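Local coordinates for protein putative hydantoin racemase (Klebsiella pneumoniae subsp. pneumoniae, PDB 3QVL) that acts as an allantoin racemase and probably also interconverts the D and L forms of other 5-monosubstituted hydantoins, at residues I45-E51 and L118-I124; V74-D80 and V94-E99; R111-T117 and C138-I144. All coordinates share one frame. Residue numbers count along the deposited sequence, not the author numbering.

Contact 2 is the core: every touching residue is buried, and its centre is about 3 Å from that of the chain. Contacts 1 and 3 are partly buried, their centres about 14 and 15 Å out. Contacts 2 and 3 each pair neighbouring parallel strands of a beta-alpha-beta unit, one in each four-strand sheet, and rely on backbone hydrogen bonds; contact 2 adds a carboxylate that accepts two N-H groups at a helix start. Contact 1 brings together a loop and helix start from each lobe through side-chain packing, with Glu46, Asp50 and Arg120 forming salt bridges to another subunit. Helix 122-132 lies partly in contact 1 and links the strands of contact 3. All three touch the ligand.

Contact 1 of 3, residues I45-E51 and L118-I124; sequences IEGHFDE and LPRTLII. With 5HY ([(4R)-2,5-dioxoimidazolidin-4-yl]acetic acid), chain C.
Start with the backbone: 45-47 is loop, Gly47 is the N-cap of helix 48-68, and 118-124 passes through a short 3-10 turn into the helix that follows. The two come closest at Gly47 and Thr121, CA to CA 5.8 Å. Gly47 has phi/psi of 148/-177, where a CB would jam against the preceding carbonyl. Set Ile124 as m,t: its CD1 lies 3.8 Å from Gly47 C and over one face of the His48 imidazole, while CG1 is 3.8 Å from His48 CE1. His48, chi1 -48° and chi2 -90°, also brings NE2 to 3.7 Å from Ile123 CG2. Glu51 OE1 sits 3.6 Å from Ile124 CG2. Arg120 takes chi1 p, then t and m, which lays its guanidinium with one face against Glu46 O; CD is 3.3 Å from that oxygen, but NE is badly angled for a hydrogen bond. Its guanidinium is held by Ala228, Glu88 and Glu231 of a neighbouring subunit. Glu46 (m,t) runs alongside Leu118, OE2 to CD1 3.5 Å; OE2 takes Val148 N, and OE1 pairs with Lys233 of the same neighbour. Thr121, chi1 p, bonds OG1 to Leu118 O at 2.6 Å and puts CG2 3.9 Å from Glu46 CA. Asp50 (m) receives Glu46 N on OD2 at 2.8 Å. Ile45 N donates to 5HY OAB and Ile45 O accepts from 5HY N, both at 2.9 Å. Loops of two alpha/beta lobes meeting over the ligand fit the Asp/Glu/hydantoin racemase family, whose site lies between such lobes.

Contact 2 of 3, residues V74-D80 and V94-E99; sequences VIASFGD and VIGIAE. Unlike the reference sequence in segment 74-80: Ser77 (reference Cys). With 5HY ([(4R)-2,5-dioxoimidazolidin-4-yl]acetic acid), chain C.
Asp80 is the oddity here: it closes the type I turn Ser77-Asp80 with left-handed backbone angles (44/51) and, with chi1 m, accepts two N-H groups from the first turn of helix 97-108 on the other segment. Its OD1 accepts Ala98 N at 3.0 Å and its OD2 accepts Glu99 N at 3.0 Å, with Tyr132 OH as a further partner of OD2. The N-cap itself is Gly96, where a CB would collide with Asp80 CG. Glu99 (chi1 and chi2 t) turns back so that OE1 takes Gly96 N at 3.0 Å, one half of a capping box; its OE2 meets Arg87. Build two parallel strands, Val74 opposite Ile95 and Ile75 opposite Gly96, joined by Ile75 N to Ile95 O at 2.9 Å and Ile97 N to Ile75 O at 3.1 Å. Ile97 (p,t) fills the bend after the strand, its CG2 3.8 Å from Val74 CG1 and its CD1 3.6 Å from Ala76 C. Ala98 CB makes a CH-pi contact over the Phe78 ring (chi1 t), 3.9 Å from its centroid. Phe78 N donates to 5HY O at 2.9 Å. Ser77, cysteine in the reference sequence, places OG 3.2 Å from 5HY CA, the stereocentre; a cysteine here would probably lie close to that carbon, consistent with the cysteine acid/base pair of this family.

Contact 3 of 3, residues R111-T117 and C138-I144; sequences RFSIVTT and CAALHAI. With 5HY ([(4R)-2,5-dioxoimidazolidin-4-yl]acetic acid), chain C.
Cys138 opens strand 138-143 opposite Phe112, its CA over the face of the Phe112 ring, 4.2 Å from the centroid. Chi1 p on Phe112 brings the ring there; Cys138, chi1 t, sets SG 4.7 Å from that centroid in an oblique sulfur-aromatic contact and 4.0 Å from Ile114 CD1. Ala139 is bent to helical angles (-71/-42) and donates N to Phe112 O at 2.8 Å, while its CB lies over the Arg111 guanidinium, 3.9 Å from CZ of Arg111, whose NH1 is hydrogen-bonded to Gly174 O. This extra residue is a beta bulge: before it 138 pairs with 112, after it 141 with 114. Ala140 N is left without a partner, but Ala140 O accepts Ile114 N at 3.0 Å. Leu141 (m,p) meets Ile114 (m,t), CD2 to CD1 4.0 Å, on the face shared with Phe112 and Thr116. The strands run parallel, axes 4.6 Å apart at 14°, as the two strands of a beta-alpha-beta crossover whose helix 122-132 packs on that face. His142 points to the other face, where helix 157-172 lies, and gives NE2 to Asp173. Its backbone bonds twice, His142 N to Ile114 O at 2.7 Å and Thr116 N to His142 O at 2.8 Å. Ala143 pairs with Thr116, CB to CG2 4.0 Å; Thr116 OG1 is held by Gly181 O. Ile144 (p,t) donates N to Thr116 O at 3.0 Å and brings CD1 to 3.9 Å from Thr117 CG2. Close by, Thr117 OG1 donates to 5HY OD1 at 2.7 Å.

Contact 1 of 3, residues I45-E51 and L118-I124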
loop_
_atom_site.group_PDB
_atom_site.type_symbol
_atom_site.label_atom_id
_atom_site.label_comp_id
_atom_site.label_asym_id
_atom_site.label_seq_id
_atom_site.Cartn_x
_atom_site.Cartn_y
_atom_site.Cartn_z
ATOM N N ILE A 45 -6.958 15.681 25.613
ATOM C CA ILE A 45 -6.050 14.711 25.011
ATOM C C ILE A 45 -5.272 15.355 23.865
ATOM O O ILE A 45 -5.836 15.677 22.815
ATOM C CB ILE A 45 -6.803 13.444 24.547
ATOM C CG1 ILE A 45 -7.586 12.841 25.718
ATOM C CG2 ILE A 45 -5.827 12.419 23.986
ATOM C CD1 ILE A 45 -8.842 12.105 25.310
ATOM N N GLU A 46 -3.974 15.543 24.089
ATOM C CA GLU A 46 -3.115 16.289 23.172
ATOM C C GLU A 46 -1.788 15.571 22.931
ATOM O O GLU A 46 -0.717 16.176 23.017
ATOM C CB GLU A 46 -2.856 17.697 23.719
ATOM C CG GLU A 46 -4.106 18.552 23.877
ATOM C CD GLU A 46 -3.833 19.886 24.545
ATOM O OE1 GLU A 46 -3.116 19.912 25.568
ATOM O OE2 GLU A 46 -4.348 20.910 24.050
ATOM N N GLY A 47 -1.867 14.279 22.631
ATOM C CA GLY A 47 -0.677 13.473 22.387
ATOM C C GLY A 47 -0.836 12.032 22.825
ATOM O O GLY A 47 -1.902 11.630 23.297
ATOM N N HIS A 48 0.239 11.263 22.678
ATOM C CA HIS A 48 0.221 9.821 22.919
ATOM C C HIS A 48 0.147 9.473 24.407
ATOM O O HIS A 48 -0.516 8.504 24.789
ATOM C CB HIS A 48 1.438 9.160 22.263
ATOM C CG HIS A 48 1.659 9.583 20.843
ATOM N ND1 HIS A 48 1.097 8.922 19.772
ATOM C CD2 HIS A 48 2.378 10.603 20.319
ATOM C CE1 HIS A 48 1.459 9.519 18.650
ATOM N NE2 HIS A 48 2.237 10.542 18.954
ATOM N N PHE A 49 0.833 10.264 25.232
ATOM C CA PHE A 49 0.796 10.127 26.690
ATOM C C PHE A 49 -0.625 10.330 27.215
ATOM O O PHE A 49 -1.124 9.520 28.001
ATOM C CB PHE A 49 1.777 11.120 27.331
ATOM C CG PHE A 49 1.719 11.175 28.835
ATOM C CD1 PHE A 49 2.437 10.269 29.608
ATOM C CD2 PHE A 49 0.972 12.159 29.479
ATOM C CE1 PHE A 49 2.397 10.328 31.001
ATOM C CE2 PHE A 49 0.927 12.228 30.868
ATOM C CZ PHE A 49 1.639 11.311 31.630
ATOM N N ASP A 50 -1.269 11.405 26.761
ATOM C CA ASP A 50 -2.656 11.701 27.117
ATOM C C ASP A 50 -3.605 10.585 26.677
ATOM O O ASP A 50 -4.521 10.220 27.414
ATOM C CB ASP A 50 -3.101 13.032 26.502
ATOM C CG ASP A 50 -2.356 14.231 27.072
ATOM O OD1 ASP A 50 -1.722 14.110 28.143
ATOM O OD2 ASP A 50 -2.415 15.307 26.439
ATOM N N GLU A 51 -3.371 10.047 25.479
ATOM C CA GLU A 51 -4.188 8.962 24.927
ATOM C C GLU A 51 -4.142 7.687 25.764
ATOM O O GLU A 51 -5.169 7.035 25.961
ATOM C CB GLU A 51 -3.775 8.639 23.489
ATOM C CG GLU A 51 -4.327 9.597 22.453
ATOM C CD GLU A 51 -4.767 8.896 21.186
ATOM O OE1 GLU A 51 -3.988 8.087 20.636
ATOM O OE2 GLU A 51 -5.901 9.155 20.741
ATOM N N LEU A 118 -4.927 20.769 17.636
ATOM C CA LEU A 118 -3.475 20.891 17.835
ATOM C C LEU A 118 -2.664 20.149 16.770
ATOM O O LEU A 118 -2.997 19.013 16.426
ATOM C CB LEU A 118 -3.061 20.379 19.221
ATOM C CG LEU A 118 -2.772 21.325 20.394
ATOM C CD1 LEU A 118 -2.048 20.549 21.479
ATOM C CD2 LEU A 118 -1.943 22.542 19.999
ATOM N N PRO A 119 -1.591 20.788 16.255
ATOM C CA PRO A 119 -0.693 20.184 15.262
ATOM C C PRO A 119 -0.090 18.833 15.661
ATOM O O PRO A 119 0.043 17.955 14.808
ATOM C CB PRO A 119 0.414 21.231 15.114
ATOM C CG PRO A 119 -0.262 22.514 15.402
ATOM C CD PRO A 119 -1.257 22.207 16.486
ATOM N N ARG A 120 0.267 18.665 16.934
ATOM C CA ARG A 120 0.908 17.424 17.389
ATOM C C ARG A 120 -0.038 16.214 17.408
ATOM O O ARG A 120 0.409 15.075 17.570
ATOM C CB ARG A 120 1.597 17.616 18.749
ATOM C CG ARG A 120 0.661 17.789 19.940
ATOM C CD ARG A 120 1.444 17.866 21.245
ATOM N NE ARG A 120 2.184 16.633 21.525
ATOM C CZ ARG A 120 3.045 16.478 22.528
ATOM N NH1 ARG A 120 3.291 17.475 23.369
ATOM N NH2 ARG A 120 3.666 15.318 22.690
ATOM N N THR A 121 -1.335 16.467 17.238
ATOM C CA THR A 121 -2.334 15.398 17.178
ATOM C C THR A 121 -2.587 14.920 15.746
ATOM O O THR A 121 -3.290 13.929 15.535
ATOM C CB THR A 121 -3.679 15.809 17.833
ATOM O OG1 THR A 121 -4.315 16.822 17.047
ATOM C CG2 THR A 121 -3.464 16.319 19.256
ATOM N N LEU A 122 -2.016 15.624 14.767
ATOM C CA LEU A 122 -2.170 15.255 13.357
ATOM C C LEU A 122 -1.617 13.861 13.063
ATOM O O LEU A 122 -2.209 13.109 12.287
ATOM C CB LEU A 122 -1.524 16.297 12.434
ATOM C CG LEU A 122 -2.229 17.649 12.274
ATOM C CD1 LEU A 122 -1.271 18.690 11.713
ATOM C CD2 LEU A 122 -3.471 17.537 11.397
ATOM N N ILE A 123 -0.496 13.519 13.699
ATOM C CA ILE A 123 0.122 12.196 13.557
ATOM C C ILE A 123 -0.798 11.071 14.054
ATOM O O ILE A 123 -0.823 9.982 13.475
ATOM C CB ILE A 123 1.532 12.129 14.236
ATOM C CG1 ILE A 123 2.304 10.873 13.808
ATOM C CG2 ILE A 123 1.436 12.232 15.764
ATOM C CD1 ILE A 123 2.824 10.912 12.378
ATOM N N ILE A 124 -1.553 11.351 15.116
ATOM C CA ILE A 124 -2.523 10.403 15.668
ATOM C C ILE A 124 -3.652 10.152 14.663
ATOM O O ILE A 124 -4.072 9.009 14.464
ATOM C CB ILE A 124 -3.085 10.889 17.035
ATOM C CG1 ILE A 124 -1.954 11.002 18.067
ATOM C CG2 ILE A 124 -4.189 9.955 17.543
ATOM C CD1 ILE A 124 -2.323 11.761 19.335
HETATM C C 5HY C . -10.674 15.115 21.143
HETATM N N 5HY C . -8.616 15.411 22.128
HETATM O O 5HY C . -11.585 14.888 20.349
HETATM C CA 5HY C . -9.186 15.012 20.835
HETATM C CB 5HY C . -8.745 15.947 19.687
HETATM C CG 5HY C . -9.220 17.406 19.776
HETATM O OAB 5HY C . -9.468 15.948 24.152
HETATM N NAF 5HY C . -10.836 15.462 22.417
HETATM C CAI 5HY C . -9.630 15.621 22.976
HETATM O OD1 5HY C . -8.691 18.206 18.976
HETATM O OD2 5HY C . -10.100 17.702 20.613
#

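Contact 2 of 3, residues V74-D80 and V94-E99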
loop_
_atom_site.group_PDB
_atom_site.type_symbol
_atom_site.label_atom_id
_atom_site.label_comp_id
_atom_site.label_asym_id
_atom_site.label_seq_id
_atom_site.Cartn_x
_atom_site.Cartn_y
_atom_site.Cartn_z
ATOM N N VAL A 74 -19.978 4.860 22.862
ATOM C CA VAL A 74 -19.282 5.767 21.953
ATOM C C VAL A 74 -18.033 6.313 22.649
ATOM O O VAL A 74 -18.108 6.789 23.783
ATOM C CB VAL A 74 -20.202 6.934 21.500
ATOM C CG1 VAL A 74 -19.411 7.999 20.748
ATOM C CG2 VAL A 74 -21.346 6.416 20.631
ATOM N N ILE A 75 -16.887 6.225 21.974
ATOM C CA ILE A 75 -15.648 6.834 22.468
ATOM C C ILE A 75 -15.481 8.200 21.803
ATOM O O ILE A 75 -15.181 8.293 20.608
ATOM C CB ILE A 75 -14.417 5.927 22.233
ATOM C CG1 ILE A 75 -14.573 4.615 23.010
ATOM C CG2 ILE A 75 -13.128 6.641 22.646
ATOM C CD1 ILE A 75 -13.507 3.580 22.715
ATOM N N ALA A 76 -15.677 9.252 22.595
ATOM C CA ALA A 76 -15.866 10.602 22.066
ATOM C C ALA A 76 -14.639 11.519 22.039
ATOM O O ALA A 76 -14.726 12.703 22.384
ATOM C CB ALA A 76 -17.047 11.284 22.760
ATOM N N SER A 77 -13.504 10.950 21.635
ATOM C CA SER A 77 -12.284 11.703 21.348
ATOM C C SER A 77 -11.761 11.272 19.981
ATOM O O SER A 77 -11.830 10.089 19.637
ATOM C CB SER A 77 -11.226 11.456 22.421
ATOM O OG SER A 77 -10.057 12.216 22.176
ATOM N N PHE A 78 -11.237 12.224 19.211
ATOM C CA PHE A 78 -10.822 11.957 17.824
ATOM C C PHE A 78 -9.632 11.003 17.625
ATOM O O PHE A 78 -9.294 10.654 16.493
ATOM C CB PHE A 78 -10.601 13.274 17.071
ATOM C CG PHE A 78 -10.696 13.142 15.576
ATOM C CD1 PHE A 78 -11.928 12.937 14.957
ATOM C CD2 PHE A 78 -9.554 13.223 14.784
ATOM C CE1 PHE A 78 -12.019 12.814 13.573
ATOM C CE2 PHE A 78 -9.636 13.099 13.400
ATOM C CZ PHE A 78 -10.871 12.894 12.795
ATOM N N GLY A 79 -9.005 10.576 18.714
ATOM C CA GLY A 79 -7.970 9.552 18.632
ATOM C C GLY A 79 -8.517 8.153 18.852
ATOM O O GLY A 79 -7.775 7.172 18.757
ATOM N N ASP A 80 -9.817 8.068 19.140
ATOM C CA ASP A 80 -10.496 6.814 19.500
ATOM C C ASP A 80 -9.696 5.965 20.502
ATOM O O ASP A 80 -9.485 4.771 20.268
ATOM C CB ASP A 80 -10.832 5.990 18.244
ATOM C CG ASP A 80 -11.767 6.717 17.287
ATOM O OD1 ASP A 80 -12.333 7.766 17.660
ATOM O OD2 ASP A 80 -11.940 6.226 16.151
ATOM N N VAL A 94 -18.937 -0.845 20.342
ATOM C CA VAL A 94 -18.225 0.372 20.722
ATOM C C VAL A 94 -17.729 1.063 19.455
ATOM O O VAL A 94 -16.986 0.471 18.669
ATOM C CB VAL A 94 -17.027 0.084 21.663
ATOM C CG1 VAL A 94 -16.405 1.384 22.150
ATOM C CG2 VAL A 94 -17.455 -0.769 22.851
ATOM N N ILE A 95 -18.148 2.312 19.266
ATOM C CA ILE A 95 -17.796 3.081 18.072
ATOM C C ILE A 95 -17.005 4.333 18.444
ATOM O O ILE A 95 -17.425 5.114 19.300
ATOM C CB ILE A 95 -19.058 3.476 17.244
ATOM C CG1 ILE A 95 -19.958 2.258 16.968
ATOM C CG2 ILE A 95 -18.669 4.189 15.943
ATOM C CD1 ILE A 95 -19.311 1.141 16.146
ATOM N N GLY A 96 -15.852 4.510 17.803
ATOM C CA GLY A 96 -15.053 5.721 17.972
ATOM C C GLY A 96 -15.583 6.837 17.094
ATOM O O GLY A 96 -16.172 6.578 16.041
ATOM N N ILE A 97 -15.380 8.084 17.519
ATOM C CA ILE A 97 -15.892 9.226 16.756
ATOM C C ILE A 97 -15.082 9.537 15.494
ATOM O O ILE A 97 -15.641 9.995 14.500
ATOM C CB ILE A 97 -16.113 10.502 17.619
ATOM C CG1 ILE A 97 -14.801 11.016 18.220
ATOM C CG2 ILE A 97 -17.173 10.238 18.686
ATOM C CD1 ILE A 97 -14.826 12.502 18.547
ATOM N N ALA A 98 -13.775 9.283 15.535
ATOM C CA ALA A 98 -12.940 9.400 14.341
ATOM C C ALA A 98 -13.366 8.346 13.327
ATOM O O ALA A 98 -13.569 8.651 12.151
ATOM C CB ALA A 98 -11.473 9.244 14.689
ATOM N N GLU A 99 -13.513 7.115 13.811
ATOM C CA GLU A 99 -13.991 5.986 13.019
ATOM C C GLU A 99 -15.310 6.316 12.317
ATOM O O GLU A 99 -15.416 6.188 11.096
ATOM C CB GLU A 99 -14.151 4.760 13.925
ATOM C CG GLU A 99 -14.704 3.510 13.248
ATOM C CD GLU A 99 -15.054 2.413 14.239
ATOM O OE1 GLU A 99 -15.454 2.730 15.383
ATOM O OE2 GLU A 99 -14.935 1.226 13.876
HETATM C C 5HY C . -10.674 15.115 21.143
HETATM N N 5HY C . -8.616 15.411 22.128
HETATM O O 5HY C . -11.585 14.888 20.349
HETATM C CA 5HY C . -9.186 15.012 20.835
HETATM C CB 5HY C . -8.745 15.947 19.687
HETATM C CG 5HY C . -9.220 17.406 19.776
HETATM O OAB 5HY C . -9.468 15.948 24.152
HETATM N NAF 5HY C . -10.836 15.462 22.417
HETATM C CAI 5HY C . -9.630 15.621 22.976
HETATM O OD1 5HY C . -8.691 18.206 18.976
HETATM O OD2 5HY C . -10.100 17.702 20.613
#

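Contact 3 of 3, residues R111-T117 and C138-I144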
loop_
_atom_site.group_PDB
_atom_site.type_symbol
_atom_site.label_atom_id
_atom_site.label_comp_id
_atom_site.label_asym_id
_atom_site.label_seq_id
_atom_site.Cartn_x
_atom_site.Cartn_y
_atom_site.Cartn_z
ATOM N N ARG A 111 -13.494 12.216 -1.472
ATOM C CA ARG A 111 -12.407 12.499 -0.537
ATOM C C ARG A 111 -12.811 13.562 0.479
ATOM O O ARG A 111 -13.644 14.425 0.192
ATOM C CB ARG A 111 -11.140 12.932 -1.282
ATOM C CG ARG A 111 -10.549 11.870 -2.209
ATOM C CD ARG A 111 -9.130 12.214 -2.630
ATOM N NE ARG A 111 -9.052 13.509 -3.302
ATOM C CZ ARG A 111 -7.920 14.160 -3.554
ATOM N NH1 ARG A 111 -7.958 15.333 -4.171
ATOM N NH2 ARG A 111 -6.751 13.644 -3.194
ATOM N N PHE A 112 -12.212 13.489 1.665
ATOM C CA PHE A 112 -12.499 14.437 2.740
ATOM C C PHE A 112 -11.233 15.089 3.289
ATOM O O PHE A 112 -10.128 14.565 3.125
ATOM C CB PHE A 112 -13.280 13.755 3.874
ATOM C CG PHE A 112 -12.538 12.623 4.543
ATOM C CD1 PHE A 112 -11.679 12.868 5.614
ATOM C CD2 PHE A 112 -12.705 11.312 4.108
ATOM C CE1 PHE A 112 -10.995 11.825 6.234
ATOM C CE2 PHE A 112 -12.026 10.262 4.723
ATOM C CZ PHE A 112 -11.169 10.519 5.788
ATOM N N SER A 113 -11.408 16.236 3.939
ATOM C CA SER A 113 -10.327 16.892 4.663
ATOM C C SER A 113 -10.625 16.887 6.157
ATOM O O SER A 113 -11.775 17.053 6.567
ATOM C CB SER A 113 -10.138 18.326 4.170
ATOM O OG SER A 113 -9.714 18.345 2.819
ATOM N N ILE A 114 -9.586 16.686 6.963
ATOM C CA ILE A 114 -9.719 16.707 8.419
ATOM C C ILE A 114 -9.273 18.059 8.972
ATOM O O ILE A 114 -8.230 18.587 8.581
ATOM C CB ILE A 114 -8.922 15.552 9.093
ATOM C CG1 ILE A 114 -9.500 14.191 8.683
ATOM C CG2 ILE A 114 -8.923 15.695 10.622
ATOM C CD1 ILE A 114 -8.626 12.997 9.046
ATOM N N VAL A 115 -10.084 18.620 9.866
ATOM C CA VAL A 115 -9.730 19.841 10.583
ATOM C C VAL A 115 -9.746 19.554 12.084
ATOM O O VAL A 115 -10.812 19.400 12.686
ATOM C CB VAL A 115 -10.675 21.024 10.238
ATOM C CG1 VAL A 115 -10.287 22.277 11.025
ATOM C CG2 VAL A 115 -10.659 21.315 8.740
ATOM N N THR A 116 -8.555 19.462 12.672
ATOM C CA THR A 116 -8.406 19.209 14.106
ATOM C C THR A 116 -7.855 20.452 14.822
ATOM O O THR A 116 -7.736 21.517 14.210
ATOM C CB THR A 116 -7.556 17.931 14.381
ATOM O OG1 THR A 116 -7.673 17.560 15.759
ATOM C CG2 THR A 116 -6.084 18.140 14.020
ATOM N N THR A 117 -7.527 20.320 16.107
ATOM C CA THR A 117 -7.163 21.483 16.924
ATOM C C THR A 117 -5.647 21.717 17.034
ATOM O O THR A 117 -5.149 22.748 16.578
ATOM C CB THR A 117 -7.823 21.427 18.327
ATOM O OG1 THR A 117 -9.093 20.767 18.239
ATOM C CG2 THR A 117 -8.033 22.830 18.877
ATOM N N CYS A 138 -8.563 10.474 2.263
ATOM C CA CYS A 138 -8.273 11.743 2.924
ATOM C C CYS A 138 -7.350 12.612 2.076
ATOM O O CYS A 138 -6.182 12.275 1.865
ATOM C CB CYS A 138 -7.672 11.519 4.313
ATOM S SG CYS A 138 -7.407 13.046 5.250
ATOM N N ALA A 139 -7.892 13.728 1.595
ATOM C CA ALA A 139 -7.154 14.660 0.745
ATOM C C ALA A 139 -6.085 15.426 1.521
ATOM O O ALA A 139 -4.972 15.614 1.025
ATOM C CB ALA A 139 -8.113 15.627 0.060
ATOM N N ALA A 140 -6.430 15.862 2.732
ATOM C CA ALA A 140 -5.517 16.632 3.580
ATOM C C ALA A 140 -5.940 16.616 5.047
ATOM O O ALA A 140 -7.105 16.376 5.370
ATOM C CB ALA A 140 -5.405 18.073 3.078
ATOM N N LEU A 141 -4.975 16.873 5.926
ATOM C CA LEU A 141 -5.228 17.021 7.355
ATOM C C LEU A 141 -4.720 18.385 7.803
ATOM O O LEU A 141 -3.607 18.785 7.454
ATOM C CB LEU A 141 -4.533 15.918 8.161
ATOM C CG LEU A 141 -4.909 14.449 7.950
ATOM C CD1 LEU A 141 -4.092 13.833 6.822
ATOM C CD2 LEU A 141 -4.673 13.684 9.239
ATOM N N HIS A 142 -5.543 19.096 8.568
ATOM C CA HIS A 142 -5.191 20.431 9.039
ATOM C C HIS A 142 -5.445 20.589 10.532
ATOM O O HIS A 142 -6.315 19.926 11.099
ATOM C CB HIS A 142 -5.990 21.499 8.293
ATOM C CG HIS A 142 -5.980 21.348 6.803
ATOM N ND1 HIS A 142 -4.838 21.490 6.044
ATOM C CD2 HIS A 142 -6.982 21.089 5.930
ATOM C CE1 HIS A 142 -5.135 21.312 4.770
ATOM N NE2 HIS A 142 -6.430 21.069 4.673
ATOM N N ALA A 143 -4.676 21.478 11.154
ATOM C CA ALA A 143 -4.893 21.866 12.542
ATOM C C ALA A 143 -5.038 23.382 12.630
ATOM O O ALA A 143 -4.365 24.115 11.901
ATOM C CB ALA A 143 -3.748 21.387 13.414
ATOM N N ILE A 144 -5.917 23.845 13.517
ATOM C CA ILE A 144 -6.147 25.284 13.696
ATOM C C ILE A 144 -5.112 25.938 14.618
ATOM O O ILE A 144 -5.119 27.159 14.804
ATOM C CB ILE A 144 -7.594 25.604 14.179
ATOM C CG1 ILE A 144 -7.888 24.941 15.532
ATOM C CG2 ILE A 144 -8.616 25.201 13.111
ATOM C CD1 ILE A 144 -9.083 25.527 16.270
HETATM C C 5HY C . -10.674 15.115 21.143
HETATM N N 5HY C . -8.616 15.411 22.128
HETATM O O 5HY C . -11.585 14.888 20.349
HETATM C CA 5HY C . -9.186 15.012 20.835
HETATM C CB 5HY C . -8.745 15.947 19.687
HETATM C CG 5HY C . -9.220 17.406 19.776
HETATM O OAB 5HY C . -9.468 15.948 24.152
HETATM N NAF 5HY C . -10.836 15.462 22.417
HETATM C CAI 5HY C . -9.630 15.621 22.976
HETATM O OD1 5HY C . -8.691 18.206 18.976
HETATM O OD2 5HY C . -10.100 17.702 20.613
#